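Local atomic coordinates of lipase (Acinetobacter baumannii, PDB entry 4OPM), a protein that probably hydrolyses ester bonds of lipids, as a putative triacylglycerol lipase of the alpha/beta hydrolase fold. Residues S8-I12 and F192-Q196; L13-R17 and S56-W60; G21-K25 and Y36-G40; Q88-V94 and K209-L214. All blocks are in the same frame, centred on the assembly; numbering follows the deposited sequence.

Contact 1. Residues S8-I12 and F192-Q196; sequences SFQTI and FLQAQ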
loop_
_atom_site.group_PDB
_atom_site.type_symbol
_atom_site.label_atom_id
_atom_site.label_comp_id
_atom_site.label_asym_id
_atom_site.label_seq_id
_atom_site.Cartn_x
_atom_site.Cartn_y
_atom_site.Cartn_z
ATOM N N SER A 8 -25.825 -0.622 5.155
ATOM C CA SER A 8 -24.827 -1.667 5.016
ATOM C C SER A 8 -23.441 -1.005 4.944
ATOM O O SER A 8 -23.293 0.006 4.255
ATOM C CB SER A 8 -25.097 -2.472 3.753
ATOM O OG SER A 8 -23.952 -3.232 3.412
ATOM N N PHE A 9 -22.428 -1.576 5.607
ATOM C CA PHE A 9 -21.068 -1.045 5.545
ATOM C C PHE A 9 -20.537 -1.086 4.106
ATOM O O PHE A 9 -19.805 -0.177 3.701
ATOM C CB PHE A 9 -20.129 -1.807 6.479
ATOM C CG PHE A 9 -18.719 -1.259 6.527
ATOM C CD1 PHE A 9 -18.464 0.004 7.040
ATOM C CD2 PHE A 9 -17.642 -2.023 6.087
ATOM C CE1 PHE A 9 -17.155 0.493 7.122
ATOM C CE2 PHE A 9 -16.332 -1.533 6.168
ATOM C CZ PHE A 9 -16.099 -0.273 6.679
ATOM N N GLN A 10 -20.955 -2.106 3.316
ATOM C CA GLN A 10 -20.556 -2.211 1.912
ATOM C C GLN A 10 -21.061 -0.991 1.124
ATOM O O GLN A 10 -20.319 -0.477 0.286
ATOM C CB GLN A 10 -21.073 -3.521 1.297
ATOM C CG GLN A 10 -20.315 -4.762 1.799
ATOM C CD GLN A 10 -18.817 -4.687 1.528
ATOM O OE1 GLN A 10 -17.995 -4.840 2.431
ATOM N NE2 GLN A 10 -18.426 -4.406 0.296
ATOM N N THR A 11 -22.286 -0.494 1.438
ATOM C CA THR A 11 -22.880 0.701 0.811
ATOM C C THR A 11 -22.035 1.932 1.186
ATOM O O THR A 11 -21.802 2.788 0.326
ATOM C CB THR A 11 -24.366 0.851 1.217
ATOM O OG1 THR A 11 -25.067 -0.319 0.801
ATOM C CG2 THR A 11 -25.035 2.081 0.593
ATOM N N ILE A 12 -21.547 1.997 2.444
ATOM C CA ILE A 12 -20.675 3.094 2.913
ATOM C C ILE A 12 -19.386 3.102 2.076
ATOM O O ILE A 12 -19.003 4.154 1.575
ATOM C CB ILE A 12 -20.359 2.986 4.435
ATOM C CG1 ILE A 12 -21.631 3.129 5.316
ATOM C CG2 ILE A 12 -19.219 3.943 4.876
ATOM C CD1 ILE A 12 -22.388 4.528 5.238
ATOM N N PHE A 192 -18.571 1.155 12.335
ATOM C CA PHE A 192 -17.719 0.992 11.149
ATOM C C PHE A 192 -16.484 0.163 11.493
ATOM O O PHE A 192 -16.066 -0.664 10.685
ATOM C CB PHE A 192 -17.274 2.351 10.578
ATOM C CG PHE A 192 -18.287 3.209 9.843
ATOM C CD1 PHE A 192 -19.653 3.076 10.085
ATOM C CD2 PHE A 192 -17.867 4.210 8.972
ATOM C CE1 PHE A 192 -20.576 3.896 9.427
ATOM C CE2 PHE A 192 -18.791 5.050 8.344
ATOM C CZ PHE A 192 -20.135 4.881 8.567
ATOM N N LEU A 193 -15.881 0.413 12.677
ATOM C CA LEU A 193 -14.711 -0.318 13.174
ATOM C C LEU A 193 -15.051 -1.824 13.247
ATOM O O LEU A 193 -14.281 -2.652 12.758
ATOM C CB LEU A 193 -14.317 0.227 14.567
ATOM C CG LEU A 193 -12.965 -0.215 15.129
ATOM C CD1 LEU A 193 -12.345 0.899 15.958
ATOM C CD2 LEU A 193 -13.088 -1.496 15.972
ATOM N N GLN A 194 -16.212 -2.154 13.832
ATOM C CA GLN A 194 -16.677 -3.537 14.005
ATOM C C GLN A 194 -16.934 -4.222 12.656
ATOM O O GLN A 194 -16.580 -5.393 12.500
ATOM C CB GLN A 194 -17.930 -3.573 14.885
ATOM C CG GLN A 194 -17.580 -3.343 16.360
ATOM C CD GLN A 194 -18.736 -2.964 17.249
ATOM O OE1 GLN A 194 -19.912 -3.116 16.904
ATOM N NE2 GLN A 194 -18.418 -2.467 18.431
ATOM N N ALA A 195 -17.506 -3.482 11.674
ATOM C CA ALA A 195 -17.759 -3.997 10.325
ATOM C C ALA A 195 -16.435 -4.260 9.602
ATOM O O ALA A 195 -16.279 -5.325 9.006
ATOM C CB ALA A 195 -18.606 -3.012 9.537
ATOM N N GLN A 196 -15.469 -3.319 9.695
ATOM C CA GLN A 196 -14.155 -3.497 9.066
ATOM C C GLN A 196 -13.408 -4.671 9.713
ATOM O O GLN A 196 -12.827 -5.497 8.999
ATOM C CB GLN A 196 -13.314 -2.203 9.138
ATOM C CG GLN A 196 -11.957 -2.294 8.400
ATOM C CD GLN A 196 -12.072 -2.759 6.965
ATOM O OE1 GLN A 196 -12.850 -2.221 6.172
ATOM N NE2 GLN A 196 -11.287 -3.767 6.601
#
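The ring of F9 carries the methyl group of A195 over one face and meets the side-chain oxygen of Q196 at its edge. A195 CB stands 3.9 Å from the centroid of the F9 ring as a CH-pi contact, displaced toward the rim on the CG side, where it comes within 3.5 Å of F9 CG. Q196 OE1 lies in the ring plane, 3.5 Å from F9 CE2, so the amide oxygen faces the slightly positive hydrogens of the rim; the bend of the Q196 chain at chi2 (53°) brings it there. F9 in turn directs an edge toward the face of F192 in an offset edge-to-face pair, with centroids 5.8 Å apart and planes at 63°. With CG anti to the backbone N (chi1 -177°), the F9 ring reaches across to helix 190-220. One turn on, I12 CG2 touches F192 CE2 at 3.7 Å, the two side chains crossing at about a right angle. S8 caps the start of helix 9-19 through a weak bond from Q10 N. This surface contact packs that helix's first turn against the early part of helix 190-220; F9 also touches L199 farther along, while L193 packs on helix 173-181.

Contact 2. Residues L13-R17 and S56-W60; sequences LQQER and SRDNW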
loop_
_atom_site.group_PDB
_atom_site.type_symbol
_atom_site.label_atom_id
_atom_site.label_comp_id
_atom_site.label_asym_id
_atom_site.label_seq_id
_atom_site.Cartn_x
_atom_site.Cartn_y
_atom_site.Cartn_z
ATOM N N LEU A 13 -18.752 1.922 1.896
ATOM C CA LEU A 13 -17.527 1.809 1.100
ATOM C C LEU A 13 -17.783 2.264 -0.334
ATOM O O LEU A 13 -16.974 3.011 -0.880
ATOM C CB LEU A 13 -16.968 0.382 1.127
ATOM C CG LEU A 13 -16.397 -0.079 2.469
ATOM C CD1 LEU A 13 -15.999 -1.544 2.407
ATOM C CD2 LEU A 13 -15.179 0.755 2.870
ATOM N N GLN A 14 -18.925 1.872 -0.912
ATOM C CA GLN A 14 -19.281 2.284 -2.282
ATOM C C GLN A 14 -19.352 3.811 -2.390
ATOM O O GLN A 14 -18.826 4.400 -3.343
ATOM C CB GLN A 14 -20.620 1.657 -2.713
ATOM C CG GLN A 14 -20.492 0.153 -2.940
ATOM C CD GLN A 14 -21.815 -0.575 -2.850
ATOM O OE1 GLN A 14 -22.897 0.012 -3.018
ATOM N NE2 GLN A 14 -21.745 -1.883 -2.587
ATOM N N GLN A 15 -20.000 4.444 -1.402
ATOM C CA GLN A 15 -20.165 5.897 -1.371
ATOM C C GLN A 15 -18.814 6.602 -1.230
ATOM O O GLN A 15 -18.581 7.634 -1.888
ATOM C CB GLN A 15 -21.110 6.296 -0.233
ATOM C CG GLN A 15 -22.553 5.889 -0.491
ATOM C CD GLN A 15 -23.447 6.499 0.543
ATOM O OE1 GLN A 15 -23.646 7.712 0.576
ATOM N NE2 GLN A 15 -23.953 5.686 1.448
ATOM N N GLU A 16 -17.905 6.043 -0.396
ATOM C CA GLU A 16 -16.578 6.643 -0.208
ATOM C C GLU A 16 -15.785 6.576 -1.521
ATOM O O GLU A 16 -15.130 7.550 -1.878
ATOM C CB GLU A 16 -15.785 6.000 0.935
ATOM C CG GLU A 16 -14.586 6.866 1.306
ATOM C CD GLU A 16 -13.564 6.261 2.250
ATOM O OE1 GLU A 16 -13.208 5.076 2.067
ATOM O OE2 GLU A 16 -13.064 7.006 3.127
ATOM N N ARG A 17 -15.863 5.427 -2.248
ATOM C CA ARG A 17 -15.184 5.284 -3.544
ATOM C C ARG A 17 -15.727 6.329 -4.538
ATOM O O ARG A 17 -14.953 6.976 -5.252
ATOM C CB ARG A 17 -15.356 3.872 -4.112
ATOM C CG ARG A 17 -14.651 2.799 -3.297
ATOM C CD ARG A 17 -15.215 1.424 -3.655
ATOM N NE ARG A 17 -14.811 0.429 -2.656
ATOM C CZ ARG A 17 -15.462 -0.700 -2.412
ATOM N NH1 ARG A 17 -16.570 -0.994 -3.085
ATOM N NH2 ARG A 17 -15.024 -1.537 -1.483
ATOM N N SER A 56 -6.451 -2.931 1.917
ATOM C CA SER A 56 -7.288 -3.079 0.726
ATOM C C SER A 56 -7.179 -1.819 -0.115
ATOM O O SER A 56 -6.638 -0.797 0.351
ATOM C CB SER A 56 -8.747 -3.361 1.100
ATOM O OG SER A 56 -9.432 -2.175 1.466
ATOM N N ARG A 57 -7.742 -1.858 -1.329
ATOM C CA ARG A 57 -7.766 -0.692 -2.207
ATOM C C ARG A 57 -8.377 0.544 -1.522
ATOM O O ARG A 57 -7.941 1.665 -1.799
ATOM C CB ARG A 57 -8.531 -0.993 -3.503
ATOM C CG ARG A 57 -10.007 -1.371 -3.348
ATOM C CD ARG A 57 -10.520 -2.041 -4.597
ATOM N NE ARG A 57 -11.810 -2.696 -4.383
ATOM C CZ ARG A 57 -12.974 -2.237 -4.840
ATOM N NH1 ARG A 57 -13.023 -1.111 -5.540
ATOM N NH2 ARG A 57 -14.092 -2.913 -4.619
ATOM N N ASP A 58 -9.354 0.347 -0.606
ATOM C CA ASP A 58 -10.022 1.470 0.073
ATOM C C ASP A 58 -9.089 2.255 1.011
ATOM O O ASP A 58 -9.386 3.416 1.315
ATOM C CB ASP A 58 -11.262 0.980 0.825
ATOM C CG ASP A 58 -12.327 0.470 -0.131
ATOM O OD1 ASP A 58 -12.617 1.171 -1.139
ATOM O OD2 ASP A 58 -12.814 -0.652 0.078
ATOM N N ASN A 59 -7.911 1.683 1.370
ATOM C CA ASN A 59 -6.930 2.416 2.187
ATOM C C ASN A 59 -6.452 3.703 1.478
ATOM O O ASN A 59 -6.004 4.629 2.141
ATOM C CB ASN A 59 -5.701 1.544 2.459
ATOM C CG ASN A 59 -5.907 0.342 3.355
ATOM O OD1 ASN A 59 -5.025 -0.512 3.448
ATOM N ND2 ASN A 59 -7.021 0.274 4.076
ATOM N N TRP A 60 -6.505 3.717 0.126
ATOM C CA TRP A 60 -6.041 4.823 -0.694
ATOM C C TRP A 60 -7.146 5.843 -1.043
ATOM O O TRP A 60 -6.839 6.811 -1.734
ATOM C CB TRP A 60 -5.447 4.276 -1.997
ATOM C CG TRP A 60 -4.086 3.681 -1.827
ATOM C CD1 TRP A 60 -3.769 2.351 -1.777
ATOM C CD2 TRP A 60 -2.854 4.396 -1.677
ATOM N NE1 TRP A 60 -2.412 2.197 -1.604
ATOM C CE2 TRP A 60 -1.822 3.436 -1.563
ATOM C CE3 TRP A 60 -2.515 5.761 -1.663
ATOM C CZ2 TRP A 60 -0.477 3.800 -1.416
ATOM C CZ3 TRP A 60 -1.181 6.121 -1.533
ATOM C CH2 TRP A 60 -0.174 5.143 -1.435
HETATM O O HOH W 1 -11.161 3.968 3.366
#
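D58 OD1 is held by two donors, R17 NE at 2.8 Å and N61 ND2, while R17 NH2 takes D58 OD2, also at 2.8 Å. This side-on, bidentate salt bridge between R17 and D58 ties helix 9-19 to the 3-10 segment 57-60, in the loop that follows strand 46-50 of the alpha/beta hydrolase sheet. Both of its bonds are nearly straight and use the syn lone pairs of the acid, and the guanidinium and carboxylate planes are only 13° apart. The R17 chain, extended from CG to NE, brings its NE and NH2 edge, nearly coplanar, up to the D58 carboxylate. L13 CB lies over one face of the R17 guanidinium, offset toward its rim, while the R57 guanidinium stacks on the opposite face, centres 3.8 Å apart and planes at 26°. The like charges of this arginine pair are probably offset by the acids around them: D58 holds R17, and R57 forms salt bridges with D77 and E83. R57 NH1 is further bonded to the hydroxyls of S24 and S37. L13 lays its methyls against D58, CD2 lying 3.9 Å from OD2. The loop is braced from within by an ST turn, D58 N bonding to S56 OG. N61 ND2 also bonds to E16 OE1, and a water donates to E16 OE1 at 2.7 Å and to D58 O at 2.8 Å.

Contact 3. Residues G21-K25 and Y36-G40; sequences GLQSK and YSEGG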
loop_
_atom_site.group_PDB
_atom_site.type_symbol
_atom_site.label_atom_id
_atom_site.label_comp_id
_atom_site.label_asym_id
_atom_site.label_seq_id
_atom_site.Cartn_x
_atom_site.Cartn_y
_atom_site.Cartn_z
ATOM N N GLY A 21 -13.918 9.688 -6.533
ATOM C CA GLY A 21 -13.966 9.690 -7.992
ATOM C C GLY A 21 -13.549 8.346 -8.574
ATOM O O GLY A 21 -12.984 8.283 -9.669
ATOM N N LEU A 22 -13.829 7.257 -7.827
ATOM C CA LEU A 22 -13.482 5.898 -8.214
ATOM C C LEU A 22 -14.697 5.043 -8.477
ATOM O O LEU A 22 -15.748 5.230 -7.847
ATOM C CB LEU A 22 -12.670 5.228 -7.089
ATOM C CG LEU A 22 -11.350 5.903 -6.657
ATOM C CD1 LEU A 22 -10.879 5.352 -5.309
ATOM C CD2 LEU A 22 -10.244 5.718 -7.722
ATOM N N GLN A 23 -14.528 4.056 -9.359
ATOM C CA GLN A 23 -15.528 3.027 -9.606
ATOM C C GLN A 23 -14.860 1.659 -9.424
ATOM O O GLN A 23 -13.643 1.542 -9.588
ATOM C CB GLN A 23 -16.222 3.180 -10.966
ATOM C CG GLN A 23 -15.375 2.881 -12.188
ATOM C CD GLN A 23 -16.216 3.054 -13.437
ATOM O OE1 GLN A 23 -17.181 2.328 -13.673
ATOM N NE2 GLN A 23 -15.898 4.046 -14.242
ATOM N N SER A 24 -15.648 0.651 -9.030
ATOM C CA SER A 24 -15.152 -0.701 -8.795
ATOM C C SER A 24 -15.223 -1.494 -10.073
ATOM O O SER A 24 -16.230 -1.449 -10.790
ATOM C CB SER A 24 -15.927 -1.392 -7.678
ATOM O OG SER A 24 -15.719 -0.713 -6.448
ATOM N N LYS A 25 -14.116 -2.172 -10.391
ATOM C CA LYS A 25 -13.984 -2.977 -11.596
ATOM C C LYS A 25 -13.412 -4.339 -11.236
ATOM O O LYS A 25 -12.897 -4.536 -10.125
ATOM C CB LYS A 25 -13.113 -2.249 -12.639
ATOM C CG LYS A 25 -13.837 -1.033 -13.247
ATOM C CD LYS A 25 -13.312 -0.617 -14.581
ATOM C CE LYS A 25 -14.028 0.624 -15.065
ATOM N NZ LYS A 25 -13.397 1.177 -16.292
ATOM N N TYR A 36 -10.481 -4.082 -8.392
ATOM C CA TYR A 36 -9.706 -2.842 -8.357
ATOM C C TYR A 36 -10.595 -1.631 -8.522
ATOM O O TYR A 36 -11.701 -1.732 -9.070
ATOM C CB TYR A 36 -8.581 -2.817 -9.417
ATOM C CG TYR A 36 -9.033 -2.828 -10.866
ATOM C CD1 TYR A 36 -9.423 -4.016 -11.485
ATOM C CD2 TYR A 36 -8.958 -1.675 -11.652
ATOM C CE1 TYR A 36 -9.787 -4.044 -12.833
ATOM C CE2 TYR A 36 -9.332 -1.691 -12.997
ATOM C CZ TYR A 36 -9.739 -2.881 -13.584
ATOM O OH TYR A 36 -10.094 -2.937 -14.910
ATOM N N SER A 37 -10.113 -0.495 -8.003
ATOM C CA SER A 37 -10.763 0.797 -8.168
ATOM C C SER A 37 -10.099 1.513 -9.314
ATOM O O SER A 37 -8.881 1.377 -9.517
ATOM C CB SER A 37 -10.642 1.638 -6.895
ATOM O OG SER A 37 -11.291 1.011 -5.812
ATOM N N GLU A 38 -10.888 2.269 -10.078
ATOM C CA GLU A 38 -10.360 3.041 -11.190
ATOM C C GLU A 38 -11.041 4.392 -11.233
ATOM O O GLU A 38 -12.265 4.465 -11.094
ATOM C CB GLU A 38 -10.539 2.290 -12.518
ATOM C CG GLU A 38 -10.034 3.053 -13.736
ATOM C CD GLU A 38 -10.094 2.320 -15.062
ATOM O OE1 GLU A 38 -10.720 1.240 -15.125
ATOM O OE2 GLU A 38 -9.537 2.847 -16.050
ATOM N N GLY A 39 -10.247 5.431 -11.441
ATOM C CA GLY A 39 -10.749 6.798 -11.558
ATOM C C GLY A 39 -9.912 7.666 -12.474
ATOM O O GLY A 39 -8.788 7.304 -12.848
ATOM N N GLY A 40 -10.490 8.798 -12.865
ATOM C CA GLY A 40 -9.840 9.749 -13.756
ATOM C C GLY A 40 -9.871 9.365 -15.226
ATOM O O GLY A 40 -10.274 8.253 -15.592
HETATM O O HOH W 2 -13.067 9.631 -11.978
#
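K25 and Y36 form an antiparallel hydrogen-bonded pair, K25 N to Y36 O at 2.8 Å and Y36 N to K25 O at 3.0 Å. Q23 and E38 repeat the pattern, Q23 N to E38 O and E38 N to Q23 O both at 2.9 Å, and S24 with S37 is the non-hydrogen-bonded pair between them. On the face carrying Q23, K25, Y36 and E38, the lysine spans two partners. Its CB sits over the Y36 ring, 3.8 Å from the centroid and 21° off the normal, a CH-pi contact; its extended chain then runs on to E38, where NZ makes a 2.9 Å salt bridge to OE1. The ammonium meets this oxygen from above the carboxylate plane, 57° out of it. The other oxygen of E38, OE2, is bonded to H72, which anchors the acid that holds the lysine. On the other face, L22 CD1 rests 4.0 Å from S37 CB, and S24 and S37 turn their hydroxyls to R57. At the end of the ladder away from the hairpin turn a water bridges G21 O and G40 N, just after the Schellman motif in which G21 ends helix 9-19. The segments belong to the beta hairpin 22-29 and 32-39 at one margin of the sheet; S37 and G39 bond onward to strand 72-76, and Y36 meets F104 of helix 94-107 edge-to-face.

Contact 4. Residues Q88-V94 and K209-L214; sequences QDFDYSV and KLVDQL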
loop_
_atom_site.group_PDB
_atom_site.type_symbol
_atom_site.label_atom_id
_atom_site.label_comp_id
_atom_site.label_asym_id
_atom_site.label_seq_id
_atom_site.Cartn_x
_atom_site.Cartn_y
_atom_site.Cartn_z
ATOM N N GLN A 88 -7.160 -21.749 -3.621
ATOM C CA GLN A 88 -6.996 -22.115 -2.214
ATOM C C GLN A 88 -5.522 -22.350 -1.857
ATOM O O GLN A 88 -5.152 -22.141 -0.696
ATOM C CB GLN A 88 -7.841 -23.353 -1.858
ATOM C CG GLN A 88 -9.354 -23.087 -1.778
ATOM C CD GLN A 88 -9.757 -22.100 -0.700
ATOM O OE1 GLN A 88 -10.146 -20.960 -0.982
ATOM N NE2 GLN A 88 -9.686 -22.516 0.559
ATOM N N ASP A 89 -4.677 -22.733 -2.857
ATOM C CA ASP A 89 -3.249 -23.007 -2.678
ATOM C C ASP A 89 -2.354 -21.876 -3.234
ATOM O O ASP A 89 -1.169 -22.101 -3.524
ATOM C CB ASP A 89 -2.904 -24.343 -3.370
ATOM C CG ASP A 89 -2.961 -24.298 -4.893
ATOM O OD1 ASP A 89 -3.914 -23.687 -5.442
ATOM O OD2 ASP A 89 -2.025 -24.820 -5.534
ATOM N N PHE A 90 -2.898 -20.652 -3.359
ATOM C CA PHE A 90 -2.163 -19.516 -3.913
ATOM C C PHE A 90 -0.827 -19.226 -3.206
ATOM O O PHE A 90 -0.700 -19.376 -1.986
ATOM C CB PHE A 90 -3.041 -18.251 -3.897
ATOM C CG PHE A 90 -2.448 -17.081 -4.652
ATOM C CD1 PHE A 90 -2.397 -17.085 -6.046
ATOM C CD2 PHE A 90 -1.923 -15.984 -3.972
ATOM C CE1 PHE A 90 -1.819 -16.012 -6.743
ATOM C CE2 PHE A 90 -1.347 -14.914 -4.668
ATOM C CZ PHE A 90 -1.290 -14.938 -6.049
ATOM N N ASP A 91 0.162 -18.799 -4.004
ATOM C CA ASP A 91 1.490 -18.394 -3.554
ATOM C C ASP A 91 1.468 -16.885 -3.191
ATOM O O ASP A 91 1.504 -16.019 -4.079
ATOM C CB ASP A 91 2.526 -18.717 -4.650
ATOM C CG ASP A 91 3.913 -18.135 -4.443
ATOM O OD1 ASP A 91 4.215 -17.684 -3.308
ATOM O OD2 ASP A 91 4.710 -18.165 -5.398
ATOM N N TYR A 92 1.463 -16.579 -1.881
ATOM C CA TYR A 92 1.388 -15.209 -1.369
ATOM C C TYR A 92 2.762 -14.541 -1.147
ATOM O O TYR A 92 2.831 -13.502 -0.479
ATOM C CB TYR A 92 0.602 -15.189 -0.049
ATOM C CG TYR A 92 -0.865 -15.498 -0.217
ATOM C CD1 TYR A 92 -1.784 -14.488 -0.484
ATOM C CD2 TYR A 92 -1.342 -16.799 -0.077
ATOM C CE1 TYR A 92 -3.142 -14.765 -0.623
ATOM C CE2 TYR A 92 -2.696 -17.094 -0.221
ATOM C CZ TYR A 92 -3.593 -16.071 -0.497
ATOM O OH TYR A 92 -4.933 -16.350 -0.631
ATOM N N SER A 93 3.845 -15.101 -1.720
ATOM C CA SER A 93 5.164 -14.484 -1.542
ATOM C C SER A 93 5.240 -13.133 -2.245
ATOM O O SER A 93 4.572 -12.942 -3.267
ATOM C CB SER A 93 6.261 -15.403 -2.069
ATOM O OG SER A 93 6.291 -15.397 -3.488
ATOM N N VAL A 94 6.054 -12.199 -1.709
ATOM C CA VAL A 94 6.262 -10.863 -2.296
ATOM C C VAL A 94 6.726 -11.014 -3.783
ATOM O O VAL A 94 6.115 -10.362 -4.631
ATOM C CB VAL A 94 7.206 -9.975 -1.439
ATOM C CG1 VAL A 94 7.573 -8.670 -2.153
ATOM C CG2 VAL A 94 6.560 -9.674 -0.092
ATOM N N LYS A 209 -1.072 -16.716 5.831
ATOM C CA LYS A 209 -0.224 -17.287 4.772
ATOM C C LYS A 209 0.774 -16.228 4.273
ATOM O O LYS A 209 1.953 -16.540 4.105
ATOM C CB LYS A 209 -1.071 -17.836 3.606
ATOM C CG LYS A 209 -1.796 -19.122 3.956
ATOM C CD LYS A 209 -2.712 -19.583 2.834
ATOM C CE LYS A 209 -3.232 -20.974 3.104
ATOM N NZ LYS A 209 -4.150 -21.429 2.031
ATOM N N LEU A 210 0.295 -14.984 4.073
ATOM C CA LEU A 210 1.116 -13.846 3.644
ATOM C C LEU A 210 2.248 -13.609 4.654
ATOM O O LEU A 210 3.413 -13.503 4.268
ATOM C CB LEU A 210 0.239 -12.582 3.501
ATOM C CG LEU A 210 -0.507 -12.429 2.186
ATOM C CD1 LEU A 210 -1.835 -11.704 2.387
ATOM C CD2 LEU A 210 0.335 -11.675 1.174
ATOM N N VAL A 211 1.897 -13.568 5.957
ATOM C CA VAL A 211 2.847 -13.354 7.058
ATOM C C VAL A 211 3.884 -14.492 7.093
ATOM O O VAL A 211 5.074 -14.215 7.189
ATOM C CB VAL A 211 2.115 -13.187 8.414
ATOM C CG1 VAL A 211 3.069 -13.323 9.601
ATOM C CG2 VAL A 211 1.400 -11.837 8.451
ATOM N N ASP A 212 3.446 -15.757 6.974
ATOM C CA ASP A 212 4.396 -16.880 6.994
ATOM C C ASP A 212 5.416 -16.767 5.856
ATOM O O ASP A 212 6.601 -17.055 6.071
ATOM C CB ASP A 212 3.649 -18.213 6.926
ATOM C CG ASP A 212 2.947 -18.561 8.227
ATOM O OD1 ASP A 212 3.419 -18.103 9.299
ATOM O OD2 ASP A 212 1.996 -19.371 8.190
ATOM N N GLN A 213 4.957 -16.322 4.665
ATOM C CA GLN A 213 5.788 -16.124 3.473
ATOM C C GLN A 213 6.786 -14.988 3.713
ATOM O O GLN A 213 7.937 -15.065 3.278
ATOM C CB GLN A 213 4.907 -15.819 2.242
ATOM C CG GLN A 213 4.041 -16.986 1.761
ATOM C CD GLN A 213 4.838 -18.082 1.114
ATOM O OE1 GLN A 213 5.317 -17.951 -0.015
ATOM N NE2 GLN A 213 4.979 -19.195 1.811
ATOM N N LEU A 214 6.329 -13.917 4.414
ATOM C CA LEU A 214 7.174 -12.763 4.737
ATOM C C LEU A 214 8.292 -13.171 5.697
ATOM O O LEU A 214 9.443 -12.776 5.511
ATOM C CB LEU A 214 6.337 -11.655 5.387
ATOM C CG LEU A 214 5.775 -10.617 4.484
ATOM C CD1 LEU A 214 4.934 -9.640 5.298
ATOM C CD2 LEU A 214 6.905 -9.846 3.772
HETATM O O HOH W 3 -1.866 -21.049 -0.133
HETATM O O HOH W 4 4.451 -12.650 1.647
#
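Y92 and S93 bring an irregular loop closest to helix 190-220, with Y92 CA 5.2 Å from L210 CA and S93 CA 5.3 Å from Q213 CA. The loop backbone is shaped by an Asx turn, S93 N bonding to D91 OD1 at 3.1 Å, and S93 is the N-cap of helix 94-107, its OG bonding to N96 N. Two waters bridge the segments. One donates to Y92 O at 2.8 Å and also to L210 O, and a second donates to F90 O while accepting from K209 NZ. The ring of Y92 makes most of the apolar packing, against K209 and L210. In the conformer modelled here, L210 CG lies 3.6 Å from Y92 CD1, the two side chains crossing at about a right angle, and K209 CB approaches Y92 CD2 on the other flank of the ring at 3.8 Å. Within the loop, F90 CD2 lies over the centre of the Y92 ring, while Y92 OH bonds to Q206, one turn earlier on the helix, fixing the far end of the ring. Farther along, V94 CG2 meets L214 CD2 at 3.9 Å. Both of these residues also touch L121 of helix 121-132, and L210 packs on L97, so the start of helix 94-107 is lodged between helices 190-220 and 121-132.

Overall arrangement
From the N terminus, helix 9-19 enters two contacts in succession: its first turn goes to helix 190-220 in contact 1, its middle to the loop after strand 46-50 in contact 2. Contact 3 then closes the hairpin 22-29/32-39. It is nested inside the loop of contact 2, which is itself nested inside that of contact 1. Contacts 2 and 3 touch, with a probable hydrogen bond from L22 N to R17 O. Contact 4 follows in series after contacts 2 and 3, but crosses contact 1, since residues 88-94 lie within the span that contact 1 closes and 209-214 beyond it. Helix 190-220 thus links the N-terminal helix to helix 94-107, its two contacts about 27 Å apart between centres.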